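Local coordinates for protein GMP reductase (Trypanosoma brucei brucei, PDB 6JIG) that probably catalyses the irreversible NADPH-dependent deamination of GMP to IMP and is allosterically regulated, with changes of oligomeric state, through its CBS domains, at residues T56-R61 and G73-F78; D16-I21 and T470-M475; N270-L275 and I301-D306; K168-T173 and A192-V197; L39-K44 and G345-A350. The protein carries 1 engineered substitution. One frame throughout, in Å; residues are numbered along the deposited sequence.

Contact 1 of 5, residues T56-R61 and G73-F78; sequences TVCEQR and GILHRF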
# COMPACT_ATOMS: atom_id res chain seq x y z
N THR A 56 -13.33 -26.09 13.71
CA THR A 56 -11.94 -25.68 13.54
C THR A 56 -11.24 -25.43 14.88
O THR A 56 -10.10 -24.96 14.90
CB THR A 56 -11.84 -24.43 12.67
OG1 THR A 56 -12.65 -23.39 13.23
CG2 THR A 56 -12.34 -24.72 11.26
N VAL A 57 -11.89 -25.75 16.00
CA VAL A 57 -11.29 -25.48 17.30
C VAL A 57 -11.18 -26.76 18.14
O VAL A 57 -10.09 -27.12 18.59
CB VAL A 57 -12.07 -24.39 18.06
CG1 VAL A 57 -11.51 -24.23 19.46
CG2 VAL A 57 -11.99 -23.04 17.32
N CYS A 58 -12.29 -27.46 18.36
CA CYS A 58 -12.31 -28.52 19.38
C CYS A 58 -12.73 -29.88 18.81
O CYS A 58 -13.93 -30.16 18.67
CB CYS A 58 -13.21 -28.13 20.54
SG CYS A 58 -13.06 -29.31 21.95
N GLU A 59 -11.75 -30.74 18.55
CA GLU A 59 -12.03 -32.17 18.47
C GLU A 59 -11.23 -32.85 19.57
O GLU A 59 -10.93 -32.21 20.59
CB GLU A 59 -11.76 -32.70 17.06
CG GLU A 59 -12.79 -32.08 16.07
CD GLU A 59 -12.75 -32.64 14.65
OE1 GLU A 59 -13.74 -32.41 13.91
OE2 GLU A 59 -11.76 -33.28 14.25
N GLN A 60 -10.88 -34.13 19.42
CA GLN A 60 -10.38 -34.88 20.57
C GLN A 60 -9.04 -34.33 21.08
O GLN A 60 -8.81 -34.30 22.30
CB GLN A 60 -10.28 -36.38 20.24
CG GLN A 60 -9.28 -36.73 19.15
CD GLN A 60 -9.94 -36.88 17.79
OE1 GLN A 60 -10.81 -36.09 17.42
NE2 GLN A 60 -9.53 -37.89 17.05
N ARG A 61 -8.16 -33.88 20.19
CA ARG A 61 -6.85 -33.43 20.67
C ARG A 61 -6.97 -32.13 21.48
O ARG A 61 -6.28 -31.96 22.49
CB ARG A 61 -5.88 -33.25 19.51
CG ARG A 61 -5.15 -34.55 19.13
CD ARG A 61 -4.25 -34.38 17.90
N GLY A 73 -13.02 -28.79 26.94
CA GLY A 73 -13.45 -28.55 25.57
C GLY A 73 -14.85 -29.09 25.36
O GLY A 73 -15.25 -30.06 26.02
N ILE A 74 -15.61 -28.45 24.47
CA ILE A 74 -16.93 -28.91 24.06
C ILE A 74 -16.82 -29.45 22.63
O ILE A 74 -16.58 -28.69 21.69
CB ILE A 74 -17.99 -27.81 24.13
CG1 ILE A 74 -18.03 -27.14 25.51
CG2 ILE A 74 -19.37 -28.37 23.77
CD1 ILE A 74 -18.25 -28.11 26.69
N LEU A 75 -17.00 -30.76 22.48
CA LEU A 75 -16.92 -31.40 21.17
C LEU A 75 -18.06 -30.94 20.26
O LEU A 75 -19.24 -31.00 20.64
CB LEU A 75 -16.98 -32.92 21.33
CG LEU A 75 -15.82 -33.54 22.10
CD1 LEU A 75 -16.07 -35.04 22.35
CD2 LEU A 75 -14.49 -33.34 21.37
N HIS A 76 -17.71 -30.52 19.04
CA HIS A 76 -18.71 -29.99 18.13
C HIS A 76 -19.56 -31.12 17.55
O HIS A 76 -19.17 -32.30 17.58
CB HIS A 76 -18.03 -29.18 17.02
CG HIS A 76 -17.34 -30.03 16.00
ND1 HIS A 76 -18.00 -30.53 14.89
CD2 HIS A 76 -16.07 -30.46 15.91
CE1 HIS A 76 -17.15 -31.25 14.17
NE2 HIS A 76 -15.97 -31.23 14.77
N ARG A 77 -20.73 -30.75 17.03
CA ARG A 77 -21.73 -31.70 16.55
C ARG A 77 -21.85 -31.72 15.03
O ARG A 77 -22.78 -32.33 14.49
CB ARG A 77 -23.09 -31.39 17.17
CG ARG A 77 -23.75 -30.11 16.63
CD ARG A 77 -25.06 -29.82 17.34
NE ARG A 77 -25.49 -28.42 17.20
CZ ARG A 77 -26.46 -28.02 16.39
NH1 ARG A 77 -27.11 -28.90 15.64
NH2 ARG A 77 -26.79 -26.74 16.33
N PHE A 78 -20.93 -31.08 14.31
CA PHE A 78 -20.96 -31.10 12.85
C PHE A 78 -20.22 -32.33 12.35
O PHE A 78 -19.23 -32.28 11.62
CB PHE A 78 -20.38 -29.81 12.29
CG PHE A 78 -21.36 -28.65 12.32
CD1 PHE A 78 -22.38 -28.62 13.26
CD2 PHE A 78 -21.26 -27.60 11.42
CE1 PHE A 78 -23.28 -27.58 13.31
CE2 PHE A 78 -22.17 -26.55 11.46
CZ PHE A 78 -23.18 -26.54 12.40
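The first beta-alpha-beta unit of the TIM barrel brings Glu-59, the N-cap residue of helix 60-68, against His-76, just past strand 72-75. His-76 NE2 donates to Glu-59 OE1 at 2.7 Å with an N-H...O angle of 178°. The acceptor lies in the imidazole plane and uses its anti lone pair. Carboxylate and ring are 16° apart, so the bond runs between nearly coplanar groups. At the other ring nitrogen, ND1 accepts from Phe-78 N at 3.0 Å; with both nitrogens engaged, the rotation of the imidazole is fixed, and the pattern is consistent with a proton on NE2. Cys-58 O sits at the ring edge, 3.5 Å from His-76 CD2, and is buried with no hydrogen-bond partner in the model. Cys-58 SG, anti to its backbone N (chi1 -171°), lies 3.7 Å from Gly-73 CA, where no side chain competes for the space. Leu-75 CD2 reaches the start of the helix, 3.8 Å from Glu-59 C. The His-76 side chain is about 4 Å from that of Met-401, a GMP-binding residue. The histidine-carboxylate pair thus ties a helix N-terminus to the loop after the next strand, at the end of the barrel where GMP binds.

Contact 2 of 5, residues D16-I21 and T470-M475; sequences DDVLII and TRFVRM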
# COMPACT_ATOMS: atom_id res chain seq x y z
N ASP A 16 -14.27 -3.79 24.57
CA ASP A 16 -13.45 -2.62 24.22
C ASP A 16 -14.04 -1.30 24.71
O ASP A 16 -13.37 -0.26 24.56
CB ASP A 16 -13.24 -2.54 22.71
CG ASP A 16 -12.13 -3.43 22.23
OD1 ASP A 16 -11.39 -3.99 23.08
OD2 ASP A 16 -11.98 -3.59 21.00
N ASP A 17 -15.24 -1.29 25.27
CA ASP A 17 -15.80 -0.06 25.81
C ASP A 17 -15.38 0.24 27.25
O ASP A 17 -15.64 1.34 27.73
CB ASP A 17 -17.34 -0.08 25.77
CG ASP A 17 -17.90 0.09 24.35
OD1 ASP A 17 -17.53 1.07 23.67
OD2 ASP A 17 -18.73 -0.75 23.92
N VAL A 18 -14.77 -0.71 27.96
CA VAL A 18 -14.54 -0.51 29.39
C VAL A 18 -13.13 -0.94 29.78
O VAL A 18 -12.44 -1.68 29.06
CB VAL A 18 -15.58 -1.26 30.26
CG1 VAL A 18 -17.00 -0.75 29.96
CG2 VAL A 18 -15.52 -2.77 30.02
N LEU A 19 -12.69 -0.43 30.92
CA LEU A 19 -11.51 -0.94 31.63
C LEU A 19 -11.92 -1.31 33.04
O LEU A 19 -12.88 -0.76 33.57
CB LEU A 19 -10.39 0.10 31.69
CG LEU A 19 -9.86 0.56 30.35
CD1 LEU A 19 -8.99 1.79 30.61
CD2 LEU A 19 -9.05 -0.55 29.70
N ILE A 20 -11.18 -2.24 33.64
CA ILE A 20 -11.33 -2.58 35.05
C ILE A 20 -10.64 -1.51 35.89
O ILE A 20 -9.46 -1.21 35.69
CB ILE A 20 -10.76 -3.96 35.35
CG1 ILE A 20 -11.56 -5.03 34.60
CG2 ILE A 20 -10.72 -4.23 36.87
CD1 ILE A 20 -10.82 -6.38 34.53
N ILE A 21 -11.37 -0.90 36.81
CA ILE A 21 -10.80 0.15 37.65
C ILE A 21 -9.91 -0.51 38.70
O ILE A 21 -10.38 -1.42 39.41
CB ILE A 21 -11.91 0.96 38.33
CG1 ILE A 21 -12.78 1.70 37.31
CG2 ILE A 21 -11.29 1.99 39.29
CD1 ILE A 21 -14.07 2.22 37.92
N THR A 470 -15.18 -6.28 41.08
CA THR A 470 -14.80 -5.54 39.89
C THR A 470 -15.73 -4.35 39.66
O THR A 470 -16.95 -4.44 39.82
CB THR A 470 -14.79 -6.46 38.67
OG1 THR A 470 -13.67 -7.34 38.77
CG2 THR A 470 -14.65 -5.65 37.36
N ARG A 471 -15.13 -3.22 39.33
CA ARG A 471 -15.82 -2.01 38.91
C ARG A 471 -15.24 -1.58 37.58
O ARG A 471 -14.03 -1.68 37.37
CB ARG A 471 -15.65 -0.87 39.93
CG ARG A 471 -16.13 -1.23 41.34
CD ARG A 471 -17.64 -1.41 41.39
NE ARG A 471 -18.09 -1.68 42.75
CZ ARG A 471 -18.31 -2.89 43.25
NH1 ARG A 471 -18.15 -3.96 42.48
NH2 ARG A 471 -18.70 -3.04 44.51
N PHE A 472 -16.10 -1.12 36.68
CA PHE A 472 -15.68 -0.72 35.35
C PHE A 472 -15.72 0.80 35.19
O PHE A 472 -16.50 1.49 35.86
CB PHE A 472 -16.57 -1.34 34.27
CG PHE A 472 -16.47 -2.84 34.18
CD1 PHE A 472 -15.34 -3.44 33.65
CD2 PHE A 472 -17.51 -3.64 34.61
CE1 PHE A 472 -15.25 -4.82 33.54
CE2 PHE A 472 -17.43 -5.03 34.51
CZ PHE A 472 -16.30 -5.62 33.98
N VAL A 473 -14.90 1.29 34.27
CA VAL A 473 -15.00 2.65 33.75
C VAL A 473 -15.08 2.58 32.24
O VAL A 473 -14.37 1.79 31.60
CB VAL A 473 -13.82 3.53 34.24
CG1 VAL A 473 -12.46 2.89 33.89
CG2 VAL A 473 -13.91 4.94 33.67
N ARG A 474 -15.97 3.37 31.66
CA ARG A 474 -16.18 3.39 30.22
C ARG A 474 -15.14 4.29 29.55
O ARG A 474 -14.73 5.30 30.12
CB ARG A 474 -17.60 3.88 29.94
CG ARG A 474 -17.97 4.00 28.50
CD ARG A 474 -19.48 4.02 28.40
NE ARG A 474 -19.91 4.43 27.08
CZ ARG A 474 -21.15 4.78 26.81
NH1 ARG A 474 -22.05 4.78 27.79
NH2 ARG A 474 -21.49 5.14 25.58
N MET A 475 -14.66 3.89 28.38
CA MET A 475 -13.72 4.73 27.64
C MET A 475 -14.28 5.06 26.27
O MET A 475 -15.09 4.30 25.71
CB MET A 475 -12.31 4.07 27.52
CG MET A 475 -12.28 2.60 27.15
SD MET A 475 -10.56 2.02 26.97
CE MET A 475 -10.83 0.26 26.72
O HOH W 1 -17.44 3.50 25.02
O HOH W 2 -12.21 -3.46 39.70
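Met-475 and Leu-19 lie on a sheet with two antiparallel strands in this chain, 18-20 and 472-475, joining its N-terminal part to its C-terminal part. The axes of these short segments approach to 4.6 Å, with N-to-C directions 147° apart. Leu-19 and Val-473 form the hydrogen-bonded pair, and Val-18/Arg-474 and Ile-20/Phe-472 the non-hydrogen-bonded ones. From Met-475 CB the chain leaves with CG between the backbone N and the carbonyl carbon (chi1 45°), then runs extended. CG passes 3.6 Å from Asp-17 O, SD lies 3.7 Å from Leu-19 CG, and CE ends 3.6 Å from Leu-19 CD2, the two side chains crossing at about a right angle. Met-475 CE is also 3.4 Å from both Asp-16 O and Val-18 O. On the face of Val-18 and Ile-20, Val-18 CG2 meets Phe-472 CD1 at 3.7 Å, while Thr-470 CG2 covers one ring face off-centre. Arg-474 and Met-475 also pair in parallel with a strand of a neighbouring subunit, and Asp-17 OD1 bonds Thr-476 OG1 of another neighbouring subunit. A water bridges the segments, donating to Asp-17 OD1 at 2.8 Å and to Met-475 O at 2.6 Å.

Contact 3 of 5, residues N270-L275 and I301-D306; sequences NMVKRL and IDAGAD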
# COMPACT_ATOMS: atom_id res chain seq x y z
N ASN A 270 -37.57 -26.35 24.89
CA ASN A 270 -38.17 -27.68 24.88
C ASN A 270 -37.11 -28.77 24.79
O ASN A 270 -37.30 -29.87 25.33
CB ASN A 270 -39.16 -27.78 23.72
CG ASN A 270 -40.40 -26.94 23.96
OD1 ASN A 270 -40.73 -26.64 25.10
ND2 ASN A 270 -41.09 -26.58 22.88
N MET A 271 -35.98 -28.49 24.13
CA MET A 271 -34.88 -29.45 24.14
C MET A 271 -34.29 -29.60 25.54
O MET A 271 -33.99 -30.72 25.98
CB MET A 271 -33.79 -29.02 23.15
CG MET A 271 -32.72 -30.07 22.91
SD MET A 271 -33.44 -31.54 22.14
CE MET A 271 -32.01 -32.61 22.10
N VAL A 272 -34.15 -28.49 26.28
CA VAL A 272 -33.68 -28.56 27.66
C VAL A 272 -34.65 -29.38 28.50
O VAL A 272 -34.24 -30.24 29.30
CB VAL A 272 -33.50 -27.16 28.26
CG1 VAL A 272 -33.16 -27.27 29.74
CG2 VAL A 272 -32.40 -26.39 27.52
N LYS A 273 -35.95 -29.10 28.37
CA LYS A 273 -36.94 -29.85 29.13
C LYS A 273 -36.89 -31.34 28.79
O LYS A 273 -36.99 -32.19 29.68
CB LYS A 273 -38.34 -29.29 28.87
CG LYS A 273 -38.61 -27.96 29.58
CD LYS A 273 -40.02 -27.46 29.26
CE LYS A 273 -40.36 -26.21 30.07
NZ LYS A 273 -41.59 -25.51 29.57
N ARG A 274 -36.73 -31.66 27.50
CA ARG A 274 -36.65 -33.06 27.09
C ARG A 274 -35.43 -33.74 27.68
O ARG A 274 -35.50 -34.90 28.13
CB ARG A 274 -36.63 -33.16 25.57
CG ARG A 274 -36.81 -34.56 25.02
CD ARG A 274 -37.50 -34.52 23.65
NE ARG A 274 -36.90 -33.51 22.78
CZ ARG A 274 -37.52 -32.39 22.37
NH1 ARG A 274 -38.77 -32.13 22.73
NH2 ARG A 274 -36.86 -31.53 21.59
N LEU A 275 -34.29 -33.05 27.69
CA LEU A 275 -33.06 -33.63 28.21
C LEU A 275 -33.13 -33.84 29.72
O LEU A 275 -32.63 -34.84 30.23
CB LEU A 275 -31.86 -32.75 27.84
CG LEU A 275 -31.55 -32.74 26.34
CD1 LEU A 275 -30.59 -31.61 26.02
CD2 LEU A 275 -30.96 -34.08 25.91
N ILE A 301 -33.29 -20.98 32.57
CA ILE A 301 -33.17 -21.50 33.93
C ILE A 301 -34.47 -22.18 34.36
O ILE A 301 -34.45 -23.27 34.95
CB ILE A 301 -32.78 -20.38 34.91
CG1 ILE A 301 -31.37 -19.86 34.60
CG2 ILE A 301 -32.86 -20.88 36.35
CD1 ILE A 301 -31.04 -18.57 35.31
N ASP A 302 -35.61 -21.55 34.08
CA ASP A 302 -36.90 -22.15 34.42
C ASP A 302 -37.12 -23.46 33.67
O ASP A 302 -37.83 -24.35 34.16
CB ASP A 302 -38.04 -21.18 34.11
CG ASP A 302 -38.12 -20.02 35.10
OD1 ASP A 302 -37.47 -20.07 36.16
OD2 ASP A 302 -38.84 -19.04 34.79
N ALA A 303 -36.53 -23.61 32.48
CA ALA A 303 -36.63 -24.87 31.76
C ALA A 303 -35.73 -25.95 32.34
O ALA A 303 -35.84 -27.11 31.92
CB ALA A 303 -36.31 -24.67 30.27
N GLY A 304 -34.87 -25.61 33.30
CA GLY A 304 -34.01 -26.56 33.96
C GLY A 304 -32.53 -26.50 33.63
O GLY A 304 -31.78 -27.39 34.07
N ALA A 305 -32.06 -25.49 32.88
CA ALA A 305 -30.65 -25.43 32.51
C ALA A 305 -29.74 -25.40 33.74
O ALA A 305 -29.99 -24.66 34.69
CB ALA A 305 -30.37 -24.20 31.64
N ASP A 306 -28.68 -26.19 33.69
CA ASP A 306 -27.62 -26.17 34.69
C ASP A 306 -26.51 -25.16 34.38
O ASP A 306 -25.64 -24.95 35.23
CB ASP A 306 -26.99 -27.56 34.82
CG ASP A 306 -28.01 -28.60 35.23
OD1 ASP A 306 -28.50 -28.49 36.37
OD2 ASP A 306 -28.36 -29.47 34.40
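Val-272 and Lys-273, on helix 266-277, meet Ala-303 and the residues after it, where helix 294-302 ends. The apolar contacts centre on the Ala-303 methyl: Val-272 CG1 and Lys-273 CG each lie 4.1 Å from Ala-303 CB, two carbons from consecutive residues of one helix resting on a single methyl. Contacts between aliphatic carbon and the backbone are closer. Val-272 CG1, anti to its backbone N (chi1 174°), comes to 3.5 Å from Ala-303 O and 3.8 Å from Ala-305 N. Lys-273 CG is 3.7 Å from the same Ala-303 O, and the rest of the lysine chain runs on extended. Backbone capping supplies the shape of the surface they touch. Gly-304, with phi 108°, leaves helical geometry in a Schellman motif, and its N bonds Ile-301 O at 2.9 Å. At this turn Ala-303 O and Ala-305 N both face Val-272 CG1. Outside the interface, Asp-306 OD2 bridges to Lys-276 NZ of helix 266-277, whereas Asp-302 OD1 pairs with Arg-344 NH1 of helix 330-344. Both helices of the contact belong to the outer layer of the TIM barrel, on either side of strand 285-291 in the chain, and Val-272 also touches Ala-288 of that strand. With 185 Å² buried and no polar pair between the segments, the interface rests on van der Waals fit; a polar link between the two elements is made just beyond it, by Lys-276 and Asp-306.

Contact 4 of 5, residues K168-T173 and A192-V197; sequences KMVVST and ANVPIV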
# COMPACT_ATOMS: atom_id res chain seq x y z
N LYS A 168 6.17 -63.54 36.33
CA LYS A 168 7.18 -62.53 36.57
C LYS A 168 6.59 -61.12 36.69
O LYS A 168 7.35 -60.15 36.81
CB LYS A 168 8.23 -62.57 35.45
N MET A 169 5.27 -60.99 36.65
CA MET A 169 4.60 -59.70 36.74
C MET A 169 4.14 -59.43 38.17
O MET A 169 4.01 -60.33 39.00
CB MET A 169 3.41 -59.65 35.79
CG MET A 169 3.77 -59.78 34.32
SD MET A 169 2.33 -59.73 33.25
CE MET A 169 1.72 -58.08 33.63
N VAL A 170 3.88 -58.15 38.45
CA VAL A 170 3.19 -57.73 39.66
C VAL A 170 1.71 -57.58 39.33
O VAL A 170 1.34 -56.77 38.47
CB VAL A 170 3.77 -56.42 40.22
CG1 VAL A 170 3.01 -55.96 41.45
CG2 VAL A 170 5.24 -56.60 40.54
N VAL A 171 0.88 -58.40 39.97
CA VAL A 171 -0.54 -58.49 39.64
C VAL A 171 -1.34 -58.33 40.92
O VAL A 171 -0.89 -58.71 42.01
CB VAL A 171 -0.85 -59.83 38.94
CG1 VAL A 171 -2.30 -59.89 38.51
CG2 VAL A 171 0.06 -60.02 37.73
N SER A 172 -2.53 -57.75 40.80
CA SER A 172 -3.38 -57.50 41.96
C SER A 172 -4.76 -58.07 41.68
O SER A 172 -5.15 -58.27 40.53
CB SER A 172 -3.44 -55.99 42.27
OG SER A 172 -4.34 -55.67 43.31
N THR A 173 -5.49 -58.39 42.76
CA THR A 173 -6.90 -58.75 42.67
C THR A 173 -7.79 -57.69 43.31
O THR A 173 -8.99 -57.93 43.48
CB THR A 173 -7.17 -60.12 43.31
OG1 THR A 173 -6.60 -60.16 44.62
CG2 THR A 173 -6.58 -61.24 42.47
N ALA A 192 6.11 -50.99 35.99
CA ALA A 192 5.37 -49.86 35.45
C ALA A 192 3.94 -50.20 35.08
O ALA A 192 3.20 -49.34 34.58
CB ALA A 192 6.10 -49.27 34.24
N ASN A 193 3.52 -51.45 35.29
CA ASN A 193 2.19 -51.90 34.94
C ASN A 193 1.72 -52.88 36.00
O ASN A 193 2.43 -53.84 36.32
CB ASN A 193 2.17 -52.58 33.56
CG ASN A 193 2.34 -51.59 32.43
OD1 ASN A 193 1.44 -50.81 32.14
ND2 ASN A 193 3.50 -51.62 31.78
N VAL A 194 0.54 -52.64 36.54
CA VAL A 194 -0.11 -53.56 37.47
C VAL A 194 -1.48 -53.90 36.91
O VAL A 194 -2.44 -53.13 37.05
CB VAL A 194 -0.21 -52.96 38.88
CG1 VAL A 194 -0.98 -53.90 39.81
CG2 VAL A 194 1.18 -52.68 39.44
N PRO A 195 -1.62 -55.04 36.25
CA PRO A 195 -2.96 -55.51 35.89
C PRO A 195 -3.74 -55.93 37.12
O PRO A 195 -3.18 -56.38 38.12
CB PRO A 195 -2.68 -56.71 34.97
CG PRO A 195 -1.31 -57.15 35.35
CD PRO A 195 -0.56 -55.95 35.79
N ILE A 196 -5.05 -55.75 37.04
CA ILE A 196 -5.99 -56.22 38.05
C ILE A 196 -6.73 -57.41 37.45
O ILE A 196 -7.36 -57.28 36.40
CB ILE A 196 -6.98 -55.12 38.48
CG1 ILE A 196 -6.24 -53.82 38.79
CG2 ILE A 196 -7.86 -55.61 39.65
CD1 ILE A 196 -5.22 -53.92 39.89
N VAL A 197 -6.65 -58.56 38.11
CA VAL A 197 -7.30 -59.76 37.59
C VAL A 197 -8.37 -60.23 38.57
O VAL A 197 -8.40 -59.84 39.74
CB VAL A 197 -6.30 -60.90 37.31
CG1 VAL A 197 -5.34 -60.51 36.20
CG2 VAL A 197 -5.55 -61.26 38.57
O HOH W 3 3.78 -56.07 36.61
O HOH W 4 -10.37 -59.30 41.60
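Ser-172 and Ile-196 bridge their backbones in the CBS region, where 168-173 runs alongside 193-197, a strand at the edge of a three-stranded antiparallel sheet. Ser-172 N donates to Pro-195 O at 3.1 Å, and Ser-172 O accepts from Val-197 N at 2.9 Å, so one residue grips both neighbours of Ile-196; both donors lie nearly along the C=O axis. The end-to-end directions differ by 44°, in keeping with a single bridge. Around this backbone grip, Val-171 CG1, anti to its backbone N (chi1 -176°), reaches 3.5 Å from Val-197 CG2, the two side chains crossing at about a right angle. Ser-172 CB takes Ile-196 CD1 at 3.6 Å. At the other end, Met-169, bent at chi3 (62°), turns its CE methyl to Pro-195 CG at 3.6 Å. Farther out, Ser-172 OG is held by Asn-174 N, Leu-141 packs on both Pro-195 and Val-197, and strand 203-208 carries the other edge of strand 193-197. The Asn-193 side chain is about 5 Å from a bound GMP, which places the strand beside the nucleotide site. One water joins Val-170 N to Asn-193 O; another donates to Thr-173 O at 2.7 Å and to Val-197 O at 2.8 Å.

Contact 5 of 5, residues L39-K44 and G345-A350; sequences LSRNVK and GVPCIA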
# COMPACT_ATOMS: atom_id res chain seq x y z
N LEU A 39 -18.33 -24.58 35.69
CA LEU A 39 -18.85 -24.62 34.34
C LEU A 39 -20.37 -24.66 34.34
O LEU A 39 -21.03 -23.97 33.54
CB LEU A 39 -18.29 -25.85 33.63
CG LEU A 39 -18.88 -26.11 32.25
CD1 LEU A 39 -18.38 -25.04 31.27
CD2 LEU A 39 -18.52 -27.50 31.78
N SER A 40 -20.94 -25.45 35.25
CA SER A 40 -22.38 -25.61 35.40
C SER A 40 -22.63 -25.96 36.86
O SER A 40 -21.70 -26.05 37.66
CB SER A 40 -22.93 -26.69 34.46
OG SER A 40 -22.12 -27.86 34.50
N ARG A 41 -23.91 -26.17 37.20
CA ARG A 41 -24.29 -26.34 38.60
C ARG A 41 -23.44 -27.40 39.30
O ARG A 41 -23.03 -27.23 40.45
CB ARG A 41 -25.77 -26.72 38.71
CG ARG A 41 -26.82 -25.61 38.57
CD ARG A 41 -28.18 -26.18 39.03
NE ARG A 41 -29.37 -25.47 38.58
CZ ARG A 41 -29.92 -24.42 39.19
NH1 ARG A 41 -29.37 -23.90 40.29
NH2 ARG A 41 -31.02 -23.87 38.70
N ASN A 42 -23.14 -28.50 38.60
CA ASN A 42 -22.45 -29.61 39.24
C ASN A 42 -21.08 -29.91 38.64
O ASN A 42 -20.54 -31.00 38.86
CB ASN A 42 -23.35 -30.85 39.18
CG ASN A 42 -24.70 -30.59 39.82
OD1 ASN A 42 -24.79 -30.37 41.02
ND2 ASN A 42 -25.75 -30.58 39.01
N VAL A 43 -20.47 -28.96 37.92
CA VAL A 43 -19.16 -29.20 37.30
C VAL A 43 -18.24 -28.04 37.63
O VAL A 43 -18.51 -26.90 37.23
CB VAL A 43 -19.26 -29.39 35.78
CG1 VAL A 43 -17.88 -29.61 35.19
CG2 VAL A 43 -20.18 -30.57 35.44
N LYS A 44 -17.14 -28.33 38.33
CA LYS A 44 -16.12 -27.35 38.66
C LYS A 44 -14.93 -27.48 37.72
O LYS A 44 -14.62 -28.57 37.24
CB LYS A 44 -15.65 -27.52 40.11
CG LYS A 44 -16.72 -27.31 41.18
CD LYS A 44 -16.09 -27.33 42.58
N GLY A 345 -28.30 -19.41 41.06
CA GLY A 345 -27.19 -20.35 41.18
C GLY A 345 -26.78 -21.06 39.90
O GLY A 345 -26.31 -22.20 39.96
N VAL A 346 -26.93 -20.42 38.75
CA VAL A 346 -26.68 -21.07 37.47
C VAL A 346 -25.46 -20.40 36.83
O VAL A 346 -25.52 -19.21 36.50
CB VAL A 346 -27.90 -20.98 36.54
CG1 VAL A 346 -27.55 -21.49 35.14
CG2 VAL A 346 -29.07 -21.78 37.13
N PRO A 347 -24.35 -21.12 36.64
CA PRO A 347 -23.15 -20.49 36.06
C PRO A 347 -23.35 -20.11 34.60
O PRO A 347 -24.13 -20.73 33.88
CB PRO A 347 -22.07 -21.58 36.20
CG PRO A 347 -22.59 -22.51 37.29
CD PRO A 347 -24.09 -22.49 37.12
N CYS A 348 -22.60 -19.09 34.17
CA CYS A 348 -22.71 -18.56 32.81
C CYS A 348 -21.37 -18.59 32.10
O CYS A 348 -20.34 -18.24 32.68
CB CYS A 348 -23.26 -17.13 32.82
SG CYS A 348 -24.95 -16.95 33.40
N ILE A 349 -21.40 -19.02 30.84
CA ILE A 349 -20.24 -19.03 29.95
C ILE A 349 -20.33 -17.79 29.06
O ILE A 349 -21.28 -17.66 28.29
CB ILE A 349 -20.22 -20.29 29.07
CG1 ILE A 349 -20.32 -21.57 29.92
CG2 ILE A 349 -18.95 -20.31 28.16
CD1 ILE A 349 -20.77 -22.78 29.13
N ALA A 350 -19.34 -16.89 29.12
CA ALA A 350 -19.29 -15.75 28.19
C ALA A 350 -18.66 -16.21 26.88
O ALA A 350 -17.45 -16.44 26.81
CB ALA A 350 -18.50 -14.60 28.80
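Ser-40 passes Pro-347 with CA atoms 5.2 Å apart, the touching parts running 158° apart end to end, while a type I turn from Ser-40 to Val-43 folds the first segment back on itself. Pro-347 makes the backbone contact: its CG lies 3.5 Å from Ser-40 C, its CB 3.7 Å from Leu-39 O and its CD 3.7 Å from Arg-41 N, so the ring lies against three consecutive residues. Deeper in, the leucine and isoleucine ends meet, Leu-39 CD1 to Ile-349 CD1 at 3.9 Å, and both side chains also touch Ile-287. The turn joins strands 37-40 and 43-45 into a beta hairpin, with Leu-39 and Ser-40 both facing Val-43 in a classic bulge. Because strand 348-351 starts just after Pro-347, the hairpin packs at the N-terminal end of the TIM-barrel strands, with Leu-39 reaching in among their side chains. On the outer side Arg-41 extends from CG to NE past Gly-345, the positive-phi residue of the Schellman motif that follows helix 330-344. One face of the guanidinium takes Val-346 CG2, which stands 3.2 Å above the plane toward the rim and 3.3 Å from Arg-41 NH2. Arg-41 NH1 hydrogen-bonds Arg-344 O, and Arg-41 NE makes a long, weak ion pair with Asp-306 OD1. Ser-40 OG and Asn-42 N both bond Asp-285 OD2.

Contacts 1, 3 and 5 belong to the eight-stranded TIM barrel, contact 2 to a small sheet of the chain's terminal parts, and contact 4 to the CBS region. Contact 2 spans almost the whole chain; within it contact 5 runs from 39 to 350, and inside that contacts 1, 4 and 3 follow in order. Contacts 3 and 5 touch: Asp-306 O lies 2.9 Å from Arg-41 N, a probable hydrogen bond, and their centres are 14 Å apart. Contacts 1 and 5 share the barrel sheet, with centres 20 Å apart. Contacts 2 and 4, centres 58 Å apart on opposite sides of the chain's centre, set the subunit-interface sheet far from the CBS region that mediates allosteric regulation, with the barrel between them.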